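Side-chain contacts in hydrolase, NUDIX family (Clostridium perfringens ATCC 13124, PDB 3F6A), which belongs to the Nudix hydrolase family and so probably hydrolyses a nucleoside diphosphate linked to another moiety, its exact substrate being unknown: residues A[22-25]-A[30-33]; A[40-45]-A[79-84]; A[53-58]-A[120-125]. All coordinates share one frame; numbering follows the deposited sequence.

In the fold
Interactions 1 and 3 adjoin each other, their centres 9 Å apart, while interaction 2 lies on the opposite side of the chain's centre, 23 Å from interaction 1 and 22 Å from interaction 3. The first pair meets where strands 18-23 and 122-125 run side by side: Leu23 N lies 3.0 Å from Ile121 O, a probable hydrogen bond, and Glu54 packs on Leu33. Interactions 2 and 3 join helix 43-55 to strand 79-81 at its start and to strand 122-125 at its end, while interaction 1 ties the hairpin strands beside it. This helix belongs to the Nudix box, residues 35-56, the signature that forms the metal-binding catalytic site in characterised relatives.

Interaction 1: residues A[22-25]-A[30-33]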
ATOM      1  N   HIS A  22     -19.479  -9.857   4.742  1.00 20.58           N
ATOM      2  CA  HIS A  22     -20.609 -10.329   3.957  1.00 21.05           C
ATOM      3  C   HIS A  22     -20.253 -11.639   3.267  1.00 22.80           C
ATOM      4  O   HIS A  22     -19.085 -11.899   2.990  1.00 23.23           O
ATOM      5  CB  HIS A  22     -21.085  -9.248   2.961  1.00 18.07           C
ATOM      6  CG  HIS A  22     -20.219  -9.071   1.749  1.00 18.30           C
ATOM      7  ND1 HIS A  22     -18.893  -9.445   1.703  1.00 19.60           N
ATOM      8  CD2 HIS A  22     -20.487  -8.500   0.549  1.00 15.89           C
ATOM      9  CE1 HIS A  22     -18.382  -9.114   0.530  1.00 15.56           C
ATOM     10  NE2 HIS A  22     -19.328  -8.539  -0.188  1.00 20.28           N
ATOM     11  N   LEU A  23     -21.258 -12.480   3.030  1.00 25.36           N
ATOM     12  CA  LEU A  23     -21.045 -13.775   2.386  1.00 28.86           C
ATOM     13  C   LEU A  23     -20.796 -13.568   0.893  1.00 30.32           C
ATOM     14  O   LEU A  23     -21.688 -13.163   0.151  1.00 29.74           O
ATOM     15  CB  LEU A  23     -22.270 -14.682   2.593  1.00 30.21           C
ATOM     16  CG  LEU A  23     -22.023 -16.199   2.600  1.00 30.70           C
ATOM     17  CD1 LEU A  23     -23.355 -16.924   2.698  1.00 33.51           C
ATOM     18  CD2 LEU A  23     -21.285 -16.624   1.351  1.00 33.66           C
ATOM     19  N   HIS A  24     -19.583 -13.867   0.449  1.00 33.14           N
ATOM     20  CA  HIS A  24     -19.234 -13.673  -0.949  1.00 37.71           C
ATOM     21  C   HIS A  24     -20.198 -14.289  -1.962  1.00 40.26           C
ATOM     22  O   HIS A  24     -20.433 -13.709  -3.019  1.00 40.42           O
ATOM     23  CB  HIS A  24     -17.823 -14.193  -1.225  1.00 38.30           C
ATOM     24  CG  HIS A  24     -17.231 -13.651  -2.489  1.00 39.20           C
ATOM     25  ND1 HIS A  24     -16.725 -12.373  -2.583  1.00 39.28           N
ATOM     26  CD2 HIS A  24     -17.132 -14.187  -3.729  1.00 39.63           C
ATOM     27  CE1 HIS A  24     -16.342 -12.143  -3.826  1.00 39.92           C
ATOM     28  NE2 HIS A  24     -16.579 -13.229  -4.542  1.00 39.53           N
ATOM     29  N   LYS A  25     -20.755 -15.450  -1.636  1.00 43.15           N
ATOM     30  CA  LYS A  25     -21.676 -16.160  -2.532  1.00 47.28           C
ATOM     31  C   LYS A  25     -20.870 -16.766  -3.684  1.00 48.32           C
ATOM     32  O   LYS A  25     -19.919 -16.157  -4.172  1.00 48.33           O
ATOM     33  CB  LYS A  25     -22.773 -15.226  -3.071  1.00 47.39           C
ATOM     34  CG  LYS A  25     -22.512 -14.638  -4.451  1.00 47.91           C
ATOM     35  CD  LYS A  25     -23.767 -13.995  -5.021  1.00 48.55           C
ATOM     36  CE  LYS A  25     -24.261 -12.852  -4.158  1.00 47.58           C
ATOM     37  NZ  LYS A  25     -25.500 -12.254  -4.730  1.00 50.47           N
HETATM   38  N   MSE A  30     -17.366 -15.841   4.676  1.00 28.03           N
HETATM   39  CA  MSE A  30     -17.523 -14.448   5.082  1.00 26.30           C
HETATM   40  C   MSE A  30     -16.273 -13.642   4.723  1.00 24.95           C
HETATM   41  O   MSE A  30     -15.148 -14.068   5.002  1.00 21.28           O
HETATM   42  CB  MSE A  30     -17.777 -14.364   6.586  1.00 28.40           C
HETATM   43  CG  MSE A  30     -19.074 -15.046   7.021  1.00 34.03           C
HETATM   44 SE   MSE A  30     -20.626 -14.495   5.979  1.00 40.50          SE
HETATM   45  CE  MSE A  30     -20.899 -12.770   6.772  1.00 33.28           C
ATOM     46  N   LEU A  31     -16.470 -12.482   4.095  1.00 19.43           N
ATOM     47  CA  LEU A  31     -15.353 -11.625   3.699  1.00 18.27           C
ATOM     48  C   LEU A  31     -15.681 -10.151   3.902  1.00 18.88           C
ATOM     49  O   LEU A  31     -16.853  -9.766   4.015  1.00 16.41           O
ATOM     50  CB  LEU A  31     -15.011 -11.845   2.224  1.00 20.52           C
ATOM     51  CG  LEU A  31     -14.525 -13.222   1.764  1.00 23.42           C
ATOM     52  CD1 LEU A  31     -14.413 -13.221   0.247  1.00 24.85           C
ATOM     53  CD2 LEU A  31     -13.180 -13.553   2.415  1.00 25.27           C
ATOM     54  N   PRO A  32     -14.646  -9.304   3.972  1.00 17.31           N
ATOM     55  CA  PRO A  32     -14.911  -7.878   4.151  1.00 16.69           C
ATOM     56  C   PRO A  32     -15.407  -7.369   2.813  1.00 16.91           C
ATOM     57  O   PRO A  32     -15.310  -8.077   1.810  1.00 16.12           O
ATOM     58  CB  PRO A  32     -13.542  -7.318   4.504  1.00 16.10           C
ATOM     59  CG  PRO A  32     -12.611  -8.212   3.734  1.00 18.14           C
ATOM     60  CD  PRO A  32     -13.201  -9.581   4.000  1.00 17.67           C
ATOM     61  N   LEU A  33     -15.952  -6.160   2.792  1.00 16.53           N
ATOM     62  CA  LEU A  33     -16.419  -5.587   1.542  1.00 14.74           C
ATOM     63  C   LEU A  33     -15.180  -5.299   0.695  1.00 17.95           C
ATOM     64  O   LEU A  33     -14.071  -5.202   1.224  1.00 15.08           O
ATOM     65  CB  LEU A  33     -17.182  -4.282   1.802  1.00 14.76           C
ATOM     66  CG  LEU A  33     -18.307  -4.341   2.840  1.00 11.90           C
ATOM     67  CD1 LEU A  33     -19.164  -3.070   2.750  1.00 13.63           C
ATOM     68  CD2 LEU A  33     -19.157  -5.574   2.587  1.00 11.54           C
TER
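His22 and Leu31 face each other as a hydrogen-bonded pair of an antiparallel beta hairpin, strands 18-23 and 30-36 of the Nudix fold, with Leu23 and Met30 as the adjoining non-hydrogen-bonded pair. Two backbone bonds close the first pair: His22 N to Leu31 O at 2.7 Å, and Leu31 N to His22 O at 2.9 Å. A third bond comes from a side chain. With its CG between the backbone N and the carbonyl carbon (chi1 76°), the His22 ring turns its ND1 edge to Leu31 O, and ND1 donates to that oxygen over 3.1 Å. It arrives from above the carbonyl plane, whereas the backbone N of His22 lies within that plane, so one oxygen grips both donors of the same histidine.

Apolar contacts occupy both faces of the hairpin. On the Leu23 side, the bent side chain of Met30, a selenomethionine, crosses Leu23 at about a right angle and brings SE to 3.8 Å from Leu23 CB. On the His22 side, Leu31 CD1 meets His24 at CB and ND1. Leu33 adds a CH-pi contact, its methyl CD2 standing 3.8 Å from the His22 ring centroid and only 12° off the ring normal.

Interaction 2: residues A[40-45]-A[79-84]; sequences NELPEE and KLLINP
The carboxylate of Glu44 reaches from the first turn of helix 43-55 to Ile82, whose CG2 methyl stands over one of its faces. Its OE2 accepts the Ile82 N-H at 3.0 Å, although this oxygen is modelled too close to the methyl, so its exact place is doubtful and the closeness itself carries no weight. As modelled, Ile82 N is out of the carboxylate plane on the same side as CG2, while Leu81 CB lies beyond OE2, displaced a little to the other side. Glu44 gets there because CG is tucked between the two backbone arms (chi1 58°) and the chain then runs out extended.

A second flat group works within the helix start. The Glu45 carboxylate turns back to Leu42, the N-cap residue, and OE1 takes its N-H over 3.1 Å on the anti side of the carboxylate, 31° out of plane. The bond is nearly straight at 171°, and it occupies a backbone N-H just ahead of the first turn.

Beside the Glu44 bond the contact is apolar. Leu42 and Leu81 cross at about a right angle, and their isopropyl ends meet through both methyls: CD2 of Leu42 touches CD1 of Leu81 at 3.8 Å, and CD1 of Leu42 touches CD2 of Leu81 at the same distance.

Residues 79-81 also pair antiparallel with a strand of the second subunit, which carries the sheet across the dimer interface, and Arg5 of that subunit bonds to Glu41 O. The arrangement joins this interface strand to the beginning of the helix of the Nudix box, the loop-helix-loop motif characteristic of the family.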
ATOM      1  N   ASN A  40      -8.000   4.508 -13.430  1.00 35.99           N
ATOM      2  CA  ASN A  40      -8.131   5.940 -13.182  1.00 36.33           C
ATOM      3  C   ASN A  40      -8.928   6.212 -11.900  1.00 34.29           C
ATOM      4  O   ASN A  40      -9.510   7.285 -11.735  1.00 36.03           O
ATOM      5  CB  ASN A  40      -8.804   6.633 -14.372  1.00 39.37           C
ATOM      6  CG  ASN A  40      -8.571   8.131 -14.381  1.00 43.42           C
ATOM      7  OD1 ASN A  40      -7.428   8.590 -14.348  1.00 47.60           O
ATOM      8  ND2 ASN A  40      -9.652   8.903 -14.434  1.00 43.99           N
ATOM      9  N   GLU A  41      -8.962   5.231 -11.002  1.00 29.89           N
ATOM     10  CA  GLU A  41      -9.645   5.378  -9.718  1.00 25.12           C
ATOM     11  C   GLU A  41      -8.631   5.086  -8.609  1.00 22.04           C
ATOM     12  O   GLU A  41      -7.860   4.138  -8.709  1.00 21.37           O
ATOM     13  CB  GLU A  41     -10.819   4.402  -9.598  1.00 25.44           C
ATOM     14  CG  GLU A  41     -11.455   4.398  -8.213  1.00 24.81           C
ATOM     15  CD  GLU A  41     -12.626   3.442  -8.092  1.00 26.61           C
ATOM     16  OE1 GLU A  41     -12.450   2.232  -8.357  1.00 23.38           O
ATOM     17  OE2 GLU A  41     -13.723   3.908  -7.725  1.00 24.67           O
ATOM     18  N   LEU A  42      -8.630   5.900  -7.561  1.00 19.66           N
ATOM     19  CA  LEU A  42      -7.703   5.699  -6.447  1.00 20.39           C
ATOM     20  C   LEU A  42      -8.182   4.533  -5.597  1.00 20.66           C
ATOM     21  O   LEU A  42      -9.387   4.349  -5.412  1.00 19.36           O
ATOM     22  CB  LEU A  42      -7.637   6.942  -5.556  1.00 19.82           C
ATOM     23  CG  LEU A  42      -7.290   8.310  -6.150  1.00 21.41           C
ATOM     24  CD1 LEU A  42      -7.417   9.363  -5.049  1.00 20.02           C
ATOM     25  CD2 LEU A  42      -5.885   8.295  -6.739  1.00 21.24           C
ATOM     26  N   PRO A  43      -7.245   3.733  -5.060  1.00 21.12           N
ATOM     27  CA  PRO A  43      -7.636   2.593  -4.223  1.00 20.38           C
ATOM     28  C   PRO A  43      -8.599   3.015  -3.109  1.00 20.12           C
ATOM     29  O   PRO A  43      -9.500   2.264  -2.746  1.00 20.20           O
ATOM     30  CB  PRO A  43      -6.298   2.095  -3.671  1.00 20.45           C
ATOM     31  CG  PRO A  43      -5.336   2.402  -4.803  1.00 21.16           C
ATOM     32  CD  PRO A  43      -5.776   3.796  -5.220  1.00 22.27           C
ATOM     33  N   GLU A  44      -8.409   4.219  -2.576  1.00 20.03           N
ATOM     34  CA  GLU A  44      -9.264   4.716  -1.500  1.00 20.25           C
ATOM     35  C   GLU A  44     -10.676   5.041  -1.977  1.00 19.63           C
ATOM     36  O   GLU A  44     -11.643   4.839  -1.243  1.00 17.62           O
ATOM     37  CB  GLU A  44      -8.641   5.957  -0.854  1.00 20.62           C
ATOM     38  CG  GLU A  44      -8.390   7.115  -1.811  1.00 20.14           C
ATOM     39  CD  GLU A  44      -7.511   8.196  -1.194  1.00 23.14           C
ATOM     40  OE1 GLU A  44      -8.045   9.246  -0.783  1.00 24.80           O
ATOM     41  OE2 GLU A  44      -6.283   7.987  -1.109  1.00 19.50           O
ATOM     42  N   GLU A  45     -10.794   5.550  -3.199  1.00 20.12           N
ATOM     43  CA  GLU A  45     -12.108   5.879  -3.741  1.00 20.19           C
ATOM     44  C   GLU A  45     -12.843   4.571  -3.989  1.00 19.52           C
ATOM     45  O   GLU A  45     -14.060   4.500  -3.844  1.00 16.97           O
ATOM     46  CB  GLU A  45     -11.970   6.675  -5.040  1.00 21.13           C
ATOM     47  CG  GLU A  45     -11.225   7.990  -4.843  1.00 25.30           C
ATOM     48  CD  GLU A  45     -11.069   8.790  -6.122  1.00 28.81           C
ATOM     49  OE1 GLU A  45     -10.738   8.188  -7.169  1.00 26.61           O
ATOM     50  OE2 GLU A  45     -11.258  10.029  -6.076  1.00 31.62           O
ATOM     51  N   LYS A  79      -0.057  14.674  -4.367  1.00 31.38           N
ATOM     52  CA  LYS A  79      -0.978  14.469  -3.258  1.00 30.58           C
ATOM     53  C   LYS A  79      -0.735  13.161  -2.523  1.00 27.18           C
ATOM     54  O   LYS A  79      -0.707  12.087  -3.125  1.00 27.00           O
ATOM     55  CB  LYS A  79      -2.429  14.534  -3.747  1.00 32.31           C
ATOM     56  CG  LYS A  79      -2.850  15.924  -4.206  1.00 39.00           C
ATOM     57  CD  LYS A  79      -4.333  16.002  -4.547  1.00 42.86           C
ATOM     58  CE  LYS A  79      -4.719  17.420  -4.966  1.00 45.44           C
ATOM     59  NZ  LYS A  79      -6.167  17.548  -5.304  1.00 46.86           N
ATOM     60  N   LEU A  80      -0.551  13.271  -1.214  1.00 23.63           N
ATOM     61  CA  LEU A  80      -0.325  12.114  -0.361  1.00 21.34           C
ATOM     62  C   LEU A  80      -1.677  11.446  -0.139  1.00 21.40           C
ATOM     63  O   LEU A  80      -2.603  12.052   0.411  1.00 18.52           O
ATOM     64  CB  LEU A  80       0.270  12.553   0.978  1.00 20.38           C
ATOM     65  CG  LEU A  80       0.575  11.430   1.971  1.00 20.94           C
ATOM     66  CD1 LEU A  80       1.720  10.571   1.443  1.00 16.69           C
ATOM     67  CD2 LEU A  80       0.935  12.028   3.321  1.00 20.48           C
ATOM     68  N   LEU A  81      -1.786  10.196  -0.572  1.00 20.73           N
ATOM     69  CA  LEU A  81      -3.031   9.456  -0.448  1.00 19.97           C
ATOM     70  C   LEU A  81      -3.073   8.623   0.824  1.00 20.42           C
ATOM     71  O   LEU A  81      -2.064   8.473   1.509  1.00 18.19           O
ATOM     72  CB  LEU A  81      -3.201   8.535  -1.658  1.00 21.51           C
ATOM     73  CG  LEU A  81      -3.076   9.192  -3.029  1.00 20.89           C
ATOM     74  CD1 LEU A  81      -3.161   8.121  -4.110  1.00 22.50           C
ATOM     75  CD2 LEU A  81      -4.166  10.238  -3.207  1.00 21.69           C
ATOM     76  N   ILE A  82      -4.249   8.090   1.142  1.00 19.06           N
ATOM     77  CA  ILE A  82      -4.387   7.240   2.314  1.00 21.88           C
ATOM     78  C   ILE A  82      -3.721   5.914   1.963  1.00 20.36           C
ATOM     79  O   ILE A  82      -4.007   5.311   0.929  1.00 19.54           O
ATOM     80  CB  ILE A  82      -5.881   7.025   2.699  1.00 24.15           C
ATOM     81  CG1 ILE A  82      -6.043   5.744   3.515  1.00 25.08           C
ATOM     82  CG2 ILE A  82      -6.735   6.973   1.480  1.00 29.62           C
ATOM     83  CD1 ILE A  82      -5.391   5.798   4.866  1.00 32.84           C
ATOM     84  N   ASN A  83      -2.817   5.477   2.829  1.00 20.90           N
ATOM     85  CA  ASN A  83      -2.061   4.249   2.624  1.00 19.38           C
ATOM     86  C   ASN A  83      -2.824   3.041   3.184  1.00 19.22           C
ATOM     87  O   ASN A  83      -3.520   3.153   4.188  1.00 18.97           O
ATOM     88  CB  ASN A  83      -0.707   4.389   3.337  1.00 20.85           C
ATOM     89  CG  ASN A  83       0.377   3.532   2.720  1.00 21.95           C
ATOM     90  OD1 ASN A  83       1.129   2.858   3.428  1.00 23.87           O
ATOM     91  ND2 ASN A  83       0.480   3.566   1.399  1.00 18.48           N
ATOM     92  N   PRO A  84      -2.714   1.870   2.530  1.00 19.51           N
ATOM     93  CA  PRO A  84      -3.421   0.690   3.040  1.00 19.44           C
ATOM     94  C   PRO A  84      -2.796   0.246   4.357  1.00 18.19           C
ATOM     95  O   PRO A  84      -1.650   0.589   4.639  1.00 18.41           O
ATOM     96  CB  PRO A  84      -3.217  -0.346   1.934  1.00 19.64           C
ATOM     97  CG  PRO A  84      -1.902   0.055   1.321  1.00 19.10           C
ATOM     98  CD  PRO A  84      -2.020   1.568   1.265  1.00 18.91           C
TER

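Interaction 3: residues A[53-58]-A[120-125]; sequences EEAGLN and KILKWY
Leu122 points from its strand toward the end of helix 43-55 and meets Ala55 with one methyl: CD2 lies 3.6 Å from Ala55 CB. The two side chains are not aligned. The CG-CD2 bond of Leu122 is aimed roughly at the alanine methyl, whereas the CA-CB bond of Ala55 runs nearly at right angles to that approach, so CD2 comes against the flank of Ala55. The same methyl also packs at 3.6 Å from Glu54 O, and thus rests on side chain and backbone of the last helical turn together. A chi1 of -72° sets Leu122 CG beside its own backbone N, leaving CD2 turned to the helix end.

Farther along, Leu57 and Trp124 approach more loosely, with Leu57 CD1 4.5 Å from Trp124 CZ2 of the indole, at the margin of contact. The chain can turn between Ala55 and Leu57 because Gly56 takes a positive phi as it leaves the helix. Glu54, the neighbour of Ala55, directs its carboxylate elsewhere, OE1 accepting the backbone N-H of Gly34.

The contact therefore holds the C-terminal end of the Nudix-box helix against strand 122-125. Leu122 is flanked by Leu20 of strand 18-23 and by Thr112 and Pro114 of a loop, while Ala55 packs on Leu33 of strand 30-36 and Leu57 on Ile13 of strand 7-15.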
ATOM      1  N   GLU A  53     -21.810   0.488  -2.507  1.00 19.02           N
ATOM      2  CA  GLU A  53     -22.456  -0.497  -3.364  1.00 19.82           C
ATOM      3  C   GLU A  53     -22.790  -1.815  -2.663  1.00 19.94           C
ATOM      4  O   GLU A  53     -23.868  -2.379  -2.873  1.00 20.87           O
ATOM      5  CB  GLU A  53     -21.584  -0.772  -4.599  1.00 17.21           C
ATOM      6  CG  GLU A  53     -21.299   0.477  -5.440  1.00 18.32           C
ATOM      7  CD  GLU A  53     -20.428   0.198  -6.661  1.00 22.06           C
ATOM      8  OE1 GLU A  53     -19.423  -0.536  -6.536  1.00 18.72           O
ATOM      9  OE2 GLU A  53     -20.745   0.726  -7.755  1.00 20.88           O
ATOM     10  N   GLU A  54     -21.892  -2.294  -1.808  1.00 17.98           N
ATOM     11  CA  GLU A  54     -22.121  -3.568  -1.140  1.00 19.54           C
ATOM     12  C   GLU A  54     -22.896  -3.510   0.173  1.00 19.29           C
ATOM     13  O   GLU A  54     -23.419  -4.532   0.624  1.00 18.61           O
ATOM     14  CB  GLU A  54     -20.785  -4.292  -0.938  1.00 20.66           C
ATOM     15  CG  GLU A  54     -19.980  -4.377  -2.233  1.00 21.71           C
ATOM     16  CD  GLU A  54     -18.771  -5.300  -2.149  1.00 22.78           C
ATOM     17  OE1 GLU A  54     -18.136  -5.378  -1.076  1.00 22.59           O
ATOM     18  OE2 GLU A  54     -18.445  -5.936  -3.172  1.00 19.82           O
ATOM     19  N   ALA A  55     -22.990  -2.329   0.779  1.00 18.93           N
ATOM     20  CA  ALA A  55     -23.713  -2.211   2.040  1.00 19.43           C
ATOM     21  C   ALA A  55     -24.491  -0.908   2.191  1.00 18.89           C
ATOM     22  O   ALA A  55     -25.106  -0.681   3.227  1.00 18.91           O
ATOM     23  CB  ALA A  55     -22.746  -2.371   3.204  1.00 17.03           C
ATOM     24  N   GLY A  56     -24.467  -0.060   1.164  1.00 20.52           N
ATOM     25  CA  GLY A  56     -25.179   1.208   1.234  1.00 19.32           C
ATOM     26  C   GLY A  56     -24.688   2.053   2.394  1.00 21.56           C
ATOM     27  O   GLY A  56     -25.463   2.782   3.030  1.00 21.56           O
ATOM     28  N   LEU A  57     -23.389   1.969   2.665  1.00 20.68           N
ATOM     29  CA  LEU A  57     -22.797   2.709   3.775  1.00 20.18           C
ATOM     30  C   LEU A  57     -21.859   3.841   3.393  1.00 21.27           C
ATOM     31  O   LEU A  57     -21.157   3.780   2.382  1.00 19.22           O
ATOM     32  CB  LEU A  57     -22.010   1.761   4.687  1.00 18.90           C
ATOM     33  CG  LEU A  57     -22.715   0.608   5.399  1.00 20.21           C
ATOM     34  CD1 LEU A  57     -21.680  -0.241   6.124  1.00 18.10           C
ATOM     35  CD2 LEU A  57     -23.748   1.156   6.375  1.00 21.22           C
ATOM     36  N   ASN A  58     -21.871   4.875   4.227  1.00 22.05           N
ATOM     37  CA  ASN A  58     -20.972   6.011   4.092  1.00 23.07           C
ATOM     38  C   ASN A  58     -19.923   5.639   5.136  1.00 23.59           C
ATOM     39  O   ASN A  58     -20.279   5.296   6.262  1.00 23.38           O
ATOM     40  CB  ASN A  58     -21.664   7.312   4.508  1.00 25.45           C
ATOM     41  CG  ASN A  58     -22.513   7.901   3.406  1.00 27.40           C
ATOM     42  OD1 ASN A  58     -23.433   8.672   3.666  1.00 32.83           O
ATOM     43  ND2 ASN A  58     -22.201   7.550   2.166  1.00 26.88           N
ATOM     44  N   LYS A 120     -26.347 -10.326  -0.266  1.00 18.95           N
ATOM     45  CA  LYS A 120     -27.387  -9.804   0.619  1.00 20.29           C
ATOM     46  C   LYS A 120     -27.295 -10.324   2.056  1.00 21.94           C
ATOM     47  O   LYS A 120     -28.185 -10.074   2.867  1.00 21.87           O
ATOM     48  CB  LYS A 120     -28.773 -10.108   0.042  1.00 20.58           C
ATOM     49  CG  LYS A 120     -29.031  -9.434  -1.309  1.00 19.88           C
ATOM     50  CD  LYS A 120     -28.846  -7.923  -1.222  1.00 21.35           C
ATOM     51  CE  LYS A 120     -29.053  -7.268  -2.587  1.00 23.71           C
ATOM     52  NZ  LYS A 120     -30.427  -7.517  -3.088  1.00 25.06           N
ATOM     53  N   ILE A 121     -26.222 -11.043   2.365  1.00 22.16           N
ATOM     54  CA  ILE A 121     -26.014 -11.564   3.708  1.00 24.40           C
ATOM     55  C   ILE A 121     -24.847 -10.811   4.340  1.00 23.63           C
ATOM     56  O   ILE A 121     -23.688 -11.085   4.037  1.00 23.70           O
ATOM     57  CB  ILE A 121     -25.673 -13.062   3.685  1.00 24.74           C
ATOM     58  CG1 ILE A 121     -26.761 -13.831   2.936  1.00 27.98           C
ATOM     59  CG2 ILE A 121     -25.549 -13.583   5.109  1.00 25.79           C
ATOM     60  CD1 ILE A 121     -26.463 -15.307   2.754  1.00 32.34           C
ATOM     61  N   LEU A 122     -25.169  -9.856   5.203  1.00 23.03           N
ATOM     62  CA  LEU A 122     -24.171  -9.049   5.889  1.00 23.88           C
ATOM     63  C   LEU A 122     -24.348  -9.222   7.390  1.00 24.45           C
ATOM     64  O   LEU A 122     -25.462  -9.135   7.902  1.00 24.52           O
ATOM     65  CB  LEU A 122     -24.330  -7.568   5.519  1.00 25.00           C
ATOM     66  CG  LEU A 122     -23.919  -7.104   4.113  1.00 24.33           C
ATOM     67  CD1 LEU A 122     -24.787  -7.756   3.062  1.00 26.54           C
ATOM     68  CD2 LEU A 122     -24.044  -5.596   4.034  1.00 26.84           C
ATOM     69  N   LYS A 123     -23.250  -9.467   8.095  1.00 24.73           N
ATOM     70  CA  LYS A 123     -23.320  -9.659   9.533  1.00 26.54           C
ATOM     71  C   LYS A 123     -22.269  -8.863  10.286  1.00 25.75           C
ATOM     72  O   LYS A 123     -21.164  -8.656   9.793  1.00 25.24           O
ATOM     73  CB  LYS A 123     -23.172 -11.147   9.863  1.00 28.47           C
ATOM     74  CG  LYS A 123     -24.231 -12.031   9.201  1.00 33.65           C
ATOM     75  CD  LYS A 123     -24.196 -13.449   9.749  1.00 35.89           C
ATOM     76  CE  LYS A 123     -24.490 -13.472  11.241  1.00 37.51           C
ATOM     77  NZ  LYS A 123     -24.423 -14.851  11.815  1.00 42.06           N
ATOM     78  N   TRP A 124     -22.623  -8.408  11.484  1.00 25.40           N
ATOM     79  CA  TRP A 124     -21.689  -7.655  12.312  1.00 26.00           C
ATOM     80  C   TRP A 124     -21.142  -8.601  13.372  1.00 27.80           C
ATOM     81  O   TRP A 124     -21.886  -9.391  13.955  1.00 26.81           O
ATOM     82  CB  TRP A 124     -22.381  -6.466  12.975  1.00 23.95           C
ATOM     83  CG  TRP A 124     -22.813  -5.402  12.002  1.00 23.28           C
ATOM     84  CD1 TRP A 124     -24.022  -5.300  11.371  1.00 23.07           C
ATOM     85  CD2 TRP A 124     -22.036  -4.286  11.563  1.00 21.88           C
ATOM     86  NE1 TRP A 124     -24.045  -4.184  10.568  1.00 21.03           N
ATOM     87  CE2 TRP A 124     -22.838  -3.543  10.666  1.00 20.91           C
ATOM     88  CE3 TRP A 124     -20.737  -3.836  11.841  1.00 20.29           C
ATOM     89  CZ2 TRP A 124     -22.383  -2.374  10.047  1.00 19.73           C
ATOM     90  CZ3 TRP A 124     -20.286  -2.674  11.228  1.00 19.95           C
ATOM     91  CH2 TRP A 124     -21.109  -1.957  10.340  1.00 18.44           C
ATOM     92  N   TYR A 125     -19.839  -8.518  13.620  1.00 27.82           N
ATOM     93  CA  TYR A 125     -19.198  -9.397  14.590  1.00 27.37           C
ATOM     94  C   TYR A 125     -18.486  -8.671  15.719  1.00 27.99           C
ATOM     95  O   TYR A 125     -17.781  -7.683  15.501  1.00 28.52           O
ATOM     96  CB  TYR A 125     -18.183 -10.297  13.885  1.00 26.30           C
ATOM     97  CG  TYR A 125     -18.774 -11.208  12.842  1.00 26.16           C
ATOM     98  CD1 TYR A 125     -18.994 -12.557  13.112  1.00 24.68           C
ATOM     99  CD2 TYR A 125     -19.101 -10.723  11.573  1.00 24.43           C
ATOM    100  CE1 TYR A 125     -19.524 -13.401  12.148  1.00 25.30           C
ATOM    101  CE2 TYR A 125     -19.631 -11.553  10.609  1.00 23.23           C
ATOM    102  CZ  TYR A 125     -19.839 -12.892  10.897  1.00 24.64           C
ATOM    103  OH  TYR A 125     -20.361 -13.719   9.933  1.00 23.38           O
TER